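Local coordinates for protein D-glycerate 2-kinase (Thermotoga maritima, PDB 2B8N) that catalyses the ATP-dependent phosphorylation of D-glycerate to 2-phosphoglycerate in the degradation of serine, working as a magnesium-dependent kinase, at residues Val81-Lys84 against Tyr85-Glu89; Asn108-Lys111 against Thr112-Val116; Val148-Glu151 against Glu152-Leu156. All coordinates share one frame; numbering follows the deposited sequence.

Contact 1: Val81-Lys84 against Tyr85-Glu89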
ATOM      1  N   VAL A  81       4.451 -18.856  -5.005  1.00 29.25           N
ATOM      2  CA  VAL A  81       4.534 -17.416  -5.208  1.00 28.92           C
ATOM      3  C   VAL A  81       3.561 -17.028  -6.326  1.00 29.33           C
ATOM      4  O   VAL A  81       3.611 -17.595  -7.424  1.00 28.54           O
ATOM      5  CB  VAL A  81       5.993 -17.036  -5.592  1.00 30.34           C
ATOM      6  CG1 VAL A  81       6.098 -15.605  -6.121  1.00 29.94           C
ATOM      7  CG2 VAL A  81       6.936 -17.265  -4.393  1.00 32.63           C
ATOM      8  N   VAL A  82       2.651 -16.087  -6.022  1.00 28.79           N
ATOM      9  CA  VAL A  82       1.753 -15.480  -7.030  1.00 27.88           C
ATOM     10  C   VAL A  82       1.943 -13.947  -7.009  1.00 29.25           C
ATOM     11  O   VAL A  82       1.762 -13.309  -5.975  1.00 32.01           O
ATOM     12  CB  VAL A  82       0.259 -15.820  -6.785  1.00 25.67           C
ATOM     13  CG1 VAL A  82      -0.601 -15.364  -7.973  1.00 24.06           C
ATOM     14  CG2 VAL A  82       0.064 -17.293  -6.563  1.00 22.99           C
ATOM     15  N   THR A  83       2.314 -13.353  -8.132  1.00 29.14           N
ATOM     16  CA  THR A  83       2.533 -11.901  -8.170  1.00 28.83           C
ATOM     17  C   THR A  83       2.033 -11.367  -9.516  1.00 28.51           C
ATOM     18  O   THR A  83       1.488 -12.119 -10.310  1.00 27.83           O
ATOM     19  CB  THR A  83       4.032 -11.533  -7.836  1.00 29.18           C
ATOM     20  OG1 THR A  83       4.165 -10.134  -7.547  1.00 29.49           O
ATOM     21  CG2 THR A  83       4.974 -11.903  -8.969  1.00 30.41           C
ATOM     22  N   LYS A  84       2.160 -10.065  -9.737  1.00 28.61           N
ATOM     23  CA  LYS A  84       1.778  -9.442 -11.003  1.00 28.82           C
ATOM     24  C   LYS A  84       2.646  -9.939 -12.174  1.00 27.57           C
ATOM     25  O   LYS A  84       3.827 -10.248 -12.002  1.00 26.38           O
ATOM     26  CB  LYS A  84       1.937  -7.914 -10.914  1.00 30.16           C
ATOM     27  CG  LYS A  84       0.753  -7.154 -10.364  1.00 31.83           C
ATOM     28  CD  LYS A  84       1.055  -5.655 -10.284  1.00 30.79           C
ATOM     29  CE  LYS A  84       0.949  -4.975 -11.638  1.00 29.32           C
ATOM     30  NZ  LYS A  84      -0.426  -4.995 -12.134  1.00 27.06           N
ATOM     31  N   TYR A  85       2.078  -9.962 -13.370  1.00 25.71           N
ATOM     32  CA  TYR A  85       2.883 -10.273 -14.547  1.00 26.44           C
ATOM     33  C   TYR A  85       4.141  -9.401 -14.558  1.00 27.40           C
ATOM     34  O   TYR A  85       4.090  -8.191 -14.299  1.00 27.80           O
ATOM     35  CB  TYR A  85       2.081 -10.130 -15.864  1.00 24.68           C
ATOM     36  CG  TYR A  85       0.867 -11.023 -15.888  1.00 25.29           C
ATOM     37  CD1 TYR A  85       0.981 -12.369 -15.550  1.00 27.96           C
ATOM     38  CD2 TYR A  85      -0.398 -10.537 -16.200  1.00 23.02           C
ATOM     39  CE1 TYR A  85      -0.105 -13.197 -15.521  1.00 28.00           C
ATOM     40  CE2 TYR A  85      -1.501 -11.376 -16.182  1.00 23.66           C
ATOM     41  CZ  TYR A  85      -1.340 -12.714 -15.840  1.00 26.79           C
ATOM     42  OH  TYR A  85      -2.392 -13.604 -15.781  1.00 24.28           O
ATOM     43  N   GLY A  86       5.271 -10.035 -14.832  1.00 27.94           N
ATOM     44  CA  GLY A  86       6.550  -9.342 -14.975  1.00 27.88           C
ATOM     45  C   GLY A  86       7.269  -9.014 -13.680  1.00 28.08           C
ATOM     46  O   GLY A  86       8.333  -8.384 -13.715  1.00 28.21           O
ATOM     47  N   HIS A  87       6.715  -9.448 -12.549  1.00 26.31           N
ATOM     48  CA  HIS A  87       7.225  -9.056 -11.252  1.00 26.16           C
ATOM     49  C   HIS A  87       8.131 -10.092 -10.623  1.00 26.14           C
ATOM     50  O   HIS A  87       8.953  -9.770  -9.765  1.00 24.69           O
ATOM     51  CB  HIS A  87       6.067  -8.807 -10.284  1.00 29.50           C
ATOM     52  CG  HIS A  87       5.451  -7.444 -10.400  1.00 29.96           C
ATOM     53  ND1 HIS A  87       5.067  -6.902 -11.604  1.00 25.03           N
ATOM     54  CD2 HIS A  87       5.126  -6.530  -9.453  1.00 30.24           C
ATOM     55  CE1 HIS A  87       4.551  -5.703 -11.398  1.00 29.98           C
ATOM     56  NE2 HIS A  87       4.574  -5.453 -10.102  1.00 28.47           N
ATOM     57  N   SER A  88       7.960 -11.351 -10.997  1.00 27.26           N
ATOM     58  CA  SER A  88       8.794 -12.398 -10.428  1.00 27.15           C
ATOM     59  C   SER A  88      10.180 -12.332 -11.055  1.00 27.41           C
ATOM     60  O   SER A  88      10.330 -11.944 -12.214  1.00 25.54           O
ATOM     61  CB  SER A  88       8.154 -13.786 -10.598  1.00 27.63           C
ATOM     62  OG  SER A  88       8.182 -14.254 -11.929  1.00 26.05           O
ATOM     63  N   GLU A  89      11.190 -12.711 -10.273  1.00 28.02           N
ATOM     64  CA  GLU A  89      12.594 -12.555 -10.670  1.00 27.09           C
ATOM     65  C   GLU A  89      13.336 -13.889 -10.712  1.00 27.94           C
ATOM     66  O   GLU A  89      14.516 -13.962 -10.375  1.00 28.10           O
ATOM     67  CB  GLU A  89      13.289 -11.590  -9.706  1.00 24.66           C
ATOM     68  CG  GLU A  89      12.706 -10.195  -9.690  1.00 20.98           C
ATOM     69  CD  GLU A  89      13.450  -9.287  -8.733  1.00 26.91           C
ATOM     70  OE1 GLU A  89      14.680  -9.149  -8.898  1.00 26.48           O
ATOM     71  OE2 GLU A  89      12.820  -8.712  -7.810  1.00 21.65           O
TER
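A type II beta turn running from Lys-84 to His-87 carries the chain out of strand 76-84 into the following loop. Its closing bond goes from His-87 N to Lys-84 O, 3.0 Å long and somewhat bent (143° at the hydrogen). Gly-86 occupies the third position, where the positive phi (82°) suits a residue without a side chain. The first torsion of His-87 sets CG anti to its carbonyl carbon and swings the imidazole back over the turn, so that it lies alongside Lys-84. There Lys-84 CB sits almost over the middle of one ring face, 3.4 Å from the ring centroid, a CH-pi contact; further out, Lys-84 CD passes 3.5 Å from His-87 NE2. ND1 of His-87 donates to Tyr-85 O at 3.1 Å, reaching the oxygen from above its carbonyl plane, and this bond helps to set the rotation of the ring. A histidine thus serves the turn with both a flat face and an N-H. Behind it, Thr-83 CG2 meets His-87 CB at 3.5 Å, the two side chains crossing at about a right angle. The polar ends turn elsewhere: Thr-83 OG1 bonds to Gly-58 O, Lys-84 NZ to His-102 ND1 and Ser-88 OG to Glu-99. The arrangement is a tight turn leaving a strand of a parallel sheet whose strand order, 3-2-1-4-5-6, is also found in Rossmann-type domains.

Contact 2: Asn108-Lys111 against Thr112-Val116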
ATOM      1  N   ASN A 108      -5.498 -17.215 -14.908  1.00 27.32           N
ATOM      2  CA  ASN A 108      -4.293 -17.537 -14.139  1.00 26.43           C
ATOM      3  C   ASN A 108      -4.495 -17.370 -12.614  1.00 27.38           C
ATOM      4  O   ASN A 108      -3.942 -18.136 -11.804  1.00 26.35           O
ATOM      5  CB  ASN A 108      -3.112 -16.709 -14.637  1.00 23.77           C
ATOM      6  CG  ASN A 108      -2.641 -17.154 -15.989  1.00 20.80           C
ATOM      7  OD1 ASN A 108      -2.868 -18.294 -16.385  1.00 18.18           O
ATOM      8  ND2 ASN A 108      -1.992 -16.260 -16.719  1.00 18.86           N
ATOM      9  N   THR A 109      -5.294 -16.378 -12.225  1.00 27.36           N
ATOM     10  CA  THR A 109      -5.674 -16.228 -10.810  1.00 28.82           C
ATOM     11  C   THR A 109      -6.380 -17.492 -10.287  1.00 28.03           C
ATOM     12  O   THR A 109      -5.985 -18.054  -9.281  1.00 27.94           O
ATOM     13  CB  THR A 109      -6.565 -14.992 -10.574  1.00 29.33           C
ATOM     14  OG1 THR A 109      -5.931 -13.832 -11.135  1.00 26.93           O
ATOM     15  CG2 THR A 109      -6.793 -14.772  -9.082  1.00 31.26           C
ATOM     16  N   ILE A 110      -7.407 -17.931 -11.002  1.00 28.53           N
ATOM     17  CA  ILE A 110      -8.141 -19.172 -10.699  1.00 28.22           C
ATOM     18  C   ILE A 110      -7.226 -20.401 -10.618  1.00 28.07           C
ATOM     19  O   ILE A 110      -7.295 -21.186  -9.659  1.00 26.47           O
ATOM     20  CB  ILE A 110      -9.230 -19.433 -11.767  1.00 27.17           C
ATOM     21  CG1 ILE A 110     -10.341 -18.404 -11.622  1.00 30.14           C
ATOM     22  CG2 ILE A 110      -9.818 -20.830 -11.625  1.00 28.19           C
ATOM     23  CD1 ILE A 110     -11.243 -18.344 -12.811  1.00 40.18           C
ATOM     24  N   LYS A 111      -6.409 -20.580 -11.648  1.00 26.69           N
ATOM     25  CA  LYS A 111      -5.487 -21.692 -11.683  1.00 27.42           C
ATOM     26  C   LYS A 111      -4.555 -21.686 -10.441  1.00 28.02           C
ATOM     27  O   LYS A 111      -4.431 -22.700  -9.708  1.00 26.65           O
ATOM     28  CB  LYS A 111      -4.673 -21.655 -12.980  1.00 27.70           C
ATOM     29  CG  LYS A 111      -5.381 -22.316 -14.192  1.00 30.82           C
ATOM     30  CD  LYS A 111      -5.009 -21.650 -15.522  1.00 29.57           C
ATOM     31  CE  LYS A 111      -5.303 -22.514 -16.726  1.00 30.04           C
ATOM     32  NZ  LYS A 111      -4.046 -22.992 -17.358  1.00 31.70           N
ATOM     33  N   THR A 112      -3.908 -20.548 -10.197  1.00 27.06           N
ATOM     34  CA  THR A 112      -2.886 -20.495  -9.160  1.00 25.70           C
ATOM     35  C   THR A 112      -3.476 -20.588  -7.757  1.00 25.74           C
ATOM     36  O   THR A 112      -2.887 -21.212  -6.878  1.00 26.38           O
ATOM     37  CB  THR A 112      -1.986 -19.271  -9.282  1.00 25.29           C
ATOM     38  OG1 THR A 112      -2.778 -18.074  -9.225  1.00 23.05           O
ATOM     39  CG2 THR A 112      -1.192 -19.352 -10.591  1.00 24.35           C
ATOM     40  N   THR A 113      -4.628 -19.959  -7.552  1.00 26.34           N
ATOM     41  CA  THR A 113      -5.343 -20.030  -6.282  1.00 27.50           C
ATOM     42  C   THR A 113      -5.798 -21.463  -5.999  1.00 26.39           C
ATOM     43  O   THR A 113      -5.653 -21.959  -4.890  1.00 24.97           O
ATOM     44  CB  THR A 113      -6.580 -19.090  -6.285  1.00 27.71           C
ATOM     45  OG1 THR A 113      -6.151 -17.728  -6.415  1.00 35.16           O
ATOM     46  CG2 THR A 113      -7.384 -19.229  -4.985  1.00 31.36           C
ATOM     47  N   ARG A 114      -6.354 -22.115  -7.004  1.00 25.93           N
ATOM     48  CA  ARG A 114      -6.720 -23.505  -6.876  1.00 27.86           C
ATOM     49  C   ARG A 114      -5.508 -24.341  -6.427  1.00 26.91           C
ATOM     50  O   ARG A 114      -5.641 -25.219  -5.574  1.00 27.75           O
ATOM     51  CB  ARG A 114      -7.335 -23.996  -8.188  1.00 27.34           C
ATOM     52  CG  ARG A 114      -7.549 -25.473  -8.306  1.00 29.61           C
ATOM     53  CD  ARG A 114      -8.322 -25.744  -9.596  1.00 38.47           C
ATOM     54  NE  ARG A 114      -9.715 -25.307  -9.443  1.00 45.89           N
ATOM     55  CZ  ARG A 114     -10.459 -24.683 -10.363  1.00 45.41           C
ATOM     56  NH1 ARG A 114      -9.968 -24.373 -11.564  1.00 44.68           N
ATOM     57  NH2 ARG A 114     -11.723 -24.360 -10.063  1.00 41.92           N
ATOM     58  N   ARG A 115      -4.333 -24.045  -6.971  1.00 27.34           N
ATOM     59  CA  ARG A 115      -3.098 -24.767  -6.597  1.00 28.53           C
ATOM     60  C   ARG A 115      -2.693 -24.483  -5.150  1.00 28.92           C
ATOM     61  O   ARG A 115      -2.274 -25.391  -4.437  1.00 29.30           O
ATOM     62  CB  ARG A 115      -1.936 -24.414  -7.547  1.00 29.85           C
ATOM     63  CG  ARG A 115      -0.571 -24.965  -7.166  1.00 31.11           C
ATOM     64  CD  ARG A 115      -0.622 -26.449  -6.908  1.00 33.94           C
ATOM     65  NE  ARG A 115       0.703 -27.074  -6.920  1.00 34.90           N
ATOM     66  CZ  ARG A 115       0.914 -28.361  -6.657  1.00 28.77           C
ATOM     67  NH1 ARG A 115      -0.107 -29.154  -6.385  1.00 30.98           N
ATOM     68  NH2 ARG A 115       2.141 -28.865  -6.699  1.00 32.99           N
ATOM     69  N   VAL A 116      -2.816 -23.228  -4.716  1.00 28.01           N
ATOM     70  CA  VAL A 116      -2.536 -22.879  -3.321  1.00 28.88           C
ATOM     71  C   VAL A 116      -3.403 -23.701  -2.343  1.00 29.81           C
ATOM     72  O   VAL A 116      -2.931 -24.093  -1.263  1.00 29.53           O
ATOM     73  CB  VAL A 116      -2.760 -21.365  -3.026  1.00 28.96           C
ATOM     74  CG1 VAL A 116      -2.601 -21.089  -1.542  1.00 27.11           C
ATOM     75  CG2 VAL A 116      -1.804 -20.494  -3.829  1.00 27.81           C
TER
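Thr-109 and Thr-113 lie side by side on the buried flank of helix 107-120, one turn apart, and make its tightly bonded part. Thr-109 O takes two donors from Thr-113: the backbone N at 2.9 Å, nearly in line with the carbonyl, and the hydroxyl OG1, also at 2.9 Å but from above the carbonyl plane. The first torsion of Thr-113 (-63°) turns OG1 back toward the preceding turn, a common way for a threonine hydroxyl to find an acceptor within a helix. Thr-112 OG1 stands 2.8 Å from Asn-108 O and 3.2 Å from Thr-109 O, and its single proton can serve either. The neighbouring, more exposed flank is packed more loosely. Ile-110 CG2 meets Arg-114 NH1 at 3.5 Å, a plain van der Waals touch that suits an exposed arginine whose chain, bent at chi3, runs beside an aliphatic neighbour. Lys-111 likewise points its chain outward from the helix. Thr-112 and Arg-115 face Tyr-98 of strand 96-100, and Arg-115 also forms a salt bridge with Glu-96. Thr-113 packs on Phe-141 and Leu-143, its OG1 accepting from Glu-142 N, which seats the helix between the edge strand of the parallel sheet and the loop after helix 137-140.

Contact 3: Val148-Glu151 against Glu152-Leu156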
ATOM      1  N   VAL A 148     -20.420 -20.220  -9.514  1.00 27.82           N
ATOM      2  CA  VAL A 148     -20.307 -18.780  -9.740  1.00 26.47           C
ATOM      3  C   VAL A 148     -19.128 -18.586 -10.685  1.00 26.67           C
ATOM      4  O   VAL A 148     -18.099 -19.247 -10.542  1.00 28.88           O
ATOM      5  CB  VAL A 148     -20.112 -17.992  -8.423  1.00 25.12           C
ATOM      6  CG1 VAL A 148     -19.937 -16.482  -8.698  1.00 25.24           C
ATOM      7  CG2 VAL A 148     -21.269 -18.201  -7.525  1.00 24.42           C
ATOM      8  N   SER A 149     -19.280 -17.721 -11.678  1.00 26.00           N
ATOM      9  CA  SER A 149     -18.205 -17.501 -12.644  1.00 27.21           C
ATOM     10  C   SER A 149     -17.373 -16.259 -12.281  1.00 28.19           C
ATOM     11  O   SER A 149     -17.871 -15.282 -11.700  1.00 27.98           O
ATOM     12  CB  SER A 149     -18.759 -17.329 -14.057  1.00 27.33           C
ATOM     13  OG  SER A 149     -18.958 -15.948 -14.357  1.00 29.74           O
ATOM     14  N   LEU A 150     -16.107 -16.305 -12.649  1.00 27.68           N
ATOM     15  CA  LEU A 150     -15.239 -15.144 -12.553  1.00 29.50           C
ATOM     16  C   LEU A 150     -15.870 -13.914 -13.209  1.00 28.98           C
ATOM     17  O   LEU A 150     -15.781 -12.819 -12.668  1.00 28.80           O
ATOM     18  CB  LEU A 150     -13.921 -15.472 -13.241  1.00 30.25           C
ATOM     19  CG  LEU A 150     -12.740 -14.533 -13.056  1.00 32.41           C
ATOM     20  CD1 LEU A 150     -12.092 -14.741 -11.714  1.00 34.37           C
ATOM     21  CD2 LEU A 150     -11.733 -14.791 -14.199  1.00 33.81           C
ATOM     22  N   GLU A 151     -16.513 -14.109 -14.365  1.00 29.01           N
ATOM     23  CA  GLU A 151     -17.101 -13.014 -15.135  1.00 28.97           C
ATOM     24  C   GLU A 151     -18.157 -12.330 -14.323  1.00 27.46           C
ATOM     25  O   GLU A 151     -18.264 -11.108 -14.365  1.00 26.70           O
ATOM     26  CB  GLU A 151     -17.733 -13.508 -16.445  1.00 29.74           C
ATOM     27  CG  GLU A 151     -16.741 -13.817 -17.543  1.00 36.84           C
ATOM     28  CD  GLU A 151     -15.591 -14.708 -17.067  1.00 45.49           C
ATOM     29  OE1 GLU A 151     -15.875 -15.760 -16.437  1.00 36.87           O
ATOM     30  OE2 GLU A 151     -14.407 -14.347 -17.313  1.00 55.11           O
ATOM     31  N   GLU A 152     -18.964 -13.136 -13.628  1.00 27.60           N
ATOM     32  CA  GLU A 152     -20.051 -12.637 -12.782  1.00 28.99           C
ATOM     33  C   GLU A 152     -19.468 -11.774 -11.666  1.00 29.65           C
ATOM     34  O   GLU A 152     -20.011 -10.706 -11.315  1.00 29.96           O
ATOM     35  CB  GLU A 152     -20.845 -13.798 -12.164  1.00 28.37           C
ATOM     36  CG  GLU A 152     -21.904 -14.385 -13.055  1.00 31.97           C
ATOM     37  CD  GLU A 152     -22.509 -15.668 -12.499  1.00 31.23           C
ATOM     38  OE1 GLU A 152     -21.745 -16.642 -12.339  1.00 29.03           O
ATOM     39  OE2 GLU A 152     -23.744 -15.714 -12.253  1.00 34.76           O
ATOM     40  N   ILE A 153     -18.365 -12.250 -11.099  1.00 29.40           N
ATOM     41  CA  ILE A 153     -17.663 -11.488 -10.079  1.00 30.53           C
ATOM     42  C   ILE A 153     -17.128 -10.168 -10.678  1.00 29.45           C
ATOM     43  O   ILE A 153     -17.471  -9.099 -10.178  1.00 29.81           O
ATOM     44  CB  ILE A 153     -16.625 -12.369  -9.352  1.00 29.64           C
ATOM     45  CG1 ILE A 153     -17.352 -13.240  -8.330  1.00 30.53           C
ATOM     46  CG2 ILE A 153     -15.587 -11.538  -8.647  1.00 31.07           C
ATOM     47  CD1 ILE A 153     -16.577 -14.464  -7.930  1.00 31.84           C
ATOM     48  N   GLN A 154     -16.345 -10.235 -11.757  1.00 29.25           N
ATOM     49  CA  GLN A 154     -15.900  -9.022 -12.469  1.00 31.21           C
ATOM     50  C   GLN A 154     -17.093  -8.045 -12.647  1.00 30.15           C
ATOM     51  O   GLN A 154     -17.044  -6.890 -12.220  1.00 30.35           O
ATOM     52  CB  GLN A 154     -15.270  -9.392 -13.838  1.00 31.36           C
ATOM     53  CG  GLN A 154     -13.849 -10.063 -13.776  1.00 38.42           C
ATOM     54  CD  GLN A 154     -13.399 -10.792 -15.097  1.00 37.60           C
ATOM     55  OE1 GLN A 154     -12.947 -11.947 -15.061  1.00 43.97           O
ATOM     56  NE2 GLN A 154     -13.527 -10.109 -16.246  1.00 40.47           N
ATOM     57  N   LYS A 155     -18.181  -8.534 -13.246  1.00 29.58           N
ATOM     58  CA  LYS A 155     -19.332  -7.682 -13.590  1.00 29.39           C
ATOM     59  C   LYS A 155     -20.065  -7.106 -12.375  1.00 29.18           C
ATOM     60  O   LYS A 155     -20.511  -5.961 -12.415  1.00 30.64           O
ATOM     61  CB  LYS A 155     -20.362  -8.443 -14.441  1.00 28.84           C
ATOM     62  CG  LYS A 155     -19.983  -8.723 -15.898  1.00 29.71           C
ATOM     63  CD  LYS A 155     -21.253  -8.696 -16.761  1.00 30.61           C
ATOM     64  CE  LYS A 155     -21.053  -9.215 -18.190  1.00 33.07           C
ATOM     65  NZ  LYS A 155     -22.360  -9.270 -18.966  1.00 32.44           N
ATOM     66  N   LEU A 156     -20.212  -7.901 -11.323  1.00 27.72           N
ATOM     67  CA  LEU A 156     -20.920  -7.466 -10.112  1.00 28.65           C
ATOM     68  C   LEU A 156     -20.214  -6.342  -9.365  1.00 28.77           C
ATOM     69  O   LEU A 156     -20.881  -5.451  -8.831  1.00 27.45           O
ATOM     70  CB  LEU A 156     -21.063  -8.621  -9.109  1.00 29.39           C
ATOM     71  CG  LEU A 156     -22.294  -9.494  -9.224  1.00 32.72           C
ATOM     72  CD1 LEU A 156     -22.197 -10.703  -8.277  1.00 34.72           C
ATOM     73  CD2 LEU A 156     -23.559  -8.666  -8.955  1.00 38.72           C
TER
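The first torsion of Glu-152 (-83°) puts CG anti to its carbonyl carbon, and with the chain extended beyond CG the carboxylate is carried back to Ser-149; the chi1 of Ser-149, 94°, meanwhile swings its hydroxyl toward the first turn of helix 150-162. The result is a capping box. Ser-149, at the N-cap, accepts from Glu-152 N with its OG at 2.9 Å, while Glu-152 OE1 accepts in return from Ser-149 N at 2.8 Å, met nearly along the C-O axis by an almost straight N-H (163°). Each residue uses its side chain to satisfy the other's backbone nitrogen. The bond to Glu-152 N matters because the first-turn amides lack a carbonyl of a preceding turn. Serine suits the cap because its short side chain can place a hydroxyl oxygen right beside the amides of the first turn; glutamate suits the third helical position because its longer chain can come back, and its negative charge would probably be favoured at the positive end of the helix dipole. The other oxygen, OE2, is bonded to Ser-237 OG, so the carboxylate is held on both arms. With an alanine here, Ser-149 N would probably be left without its acceptor and Ser-237 OG without its mate, and the start of the helix would be likely to fray. The regular ladder takes over at once: Ile-153 N bonds to Ser-149 O at 3.1 Å, and Gln-154 N to Leu-150 O at 2.8 Å. Val-148, just before the cap, also rests on Val-240 and Ala-243 of helix 238-244. It brackets the box from outside together with Ile-153, in the manner of a hydrophobic staple: the two side chains cross at about a right angle, with Val-148 CG1 4.0 Å from Ile-153 CD1.

All three contacts are local and belong to the parallel-sheet half of the chain, but to different elements. Contact 1 is a surface turn leaving a strand, whereas contacts 2 and 3 are partly buried stretches of two helices. Their chemistry follows: a ring face over an aliphatic carbon at the turn, a threonine hydroxyl sharing a backbone carbonyl with an amide inside a helix, and reciprocal side-chain caps at a helix start. Contact 2 is the middle member. It meets contact 1 through Tyr-85 OH, which bonds to Asp-106 and probably to Asn-108 ND2 (2.8 Å), and through Val-82 packing on Thr-112; it meets contact 3 through Ile-110 against Leu-150. Contacts 1 and 3 do not touch.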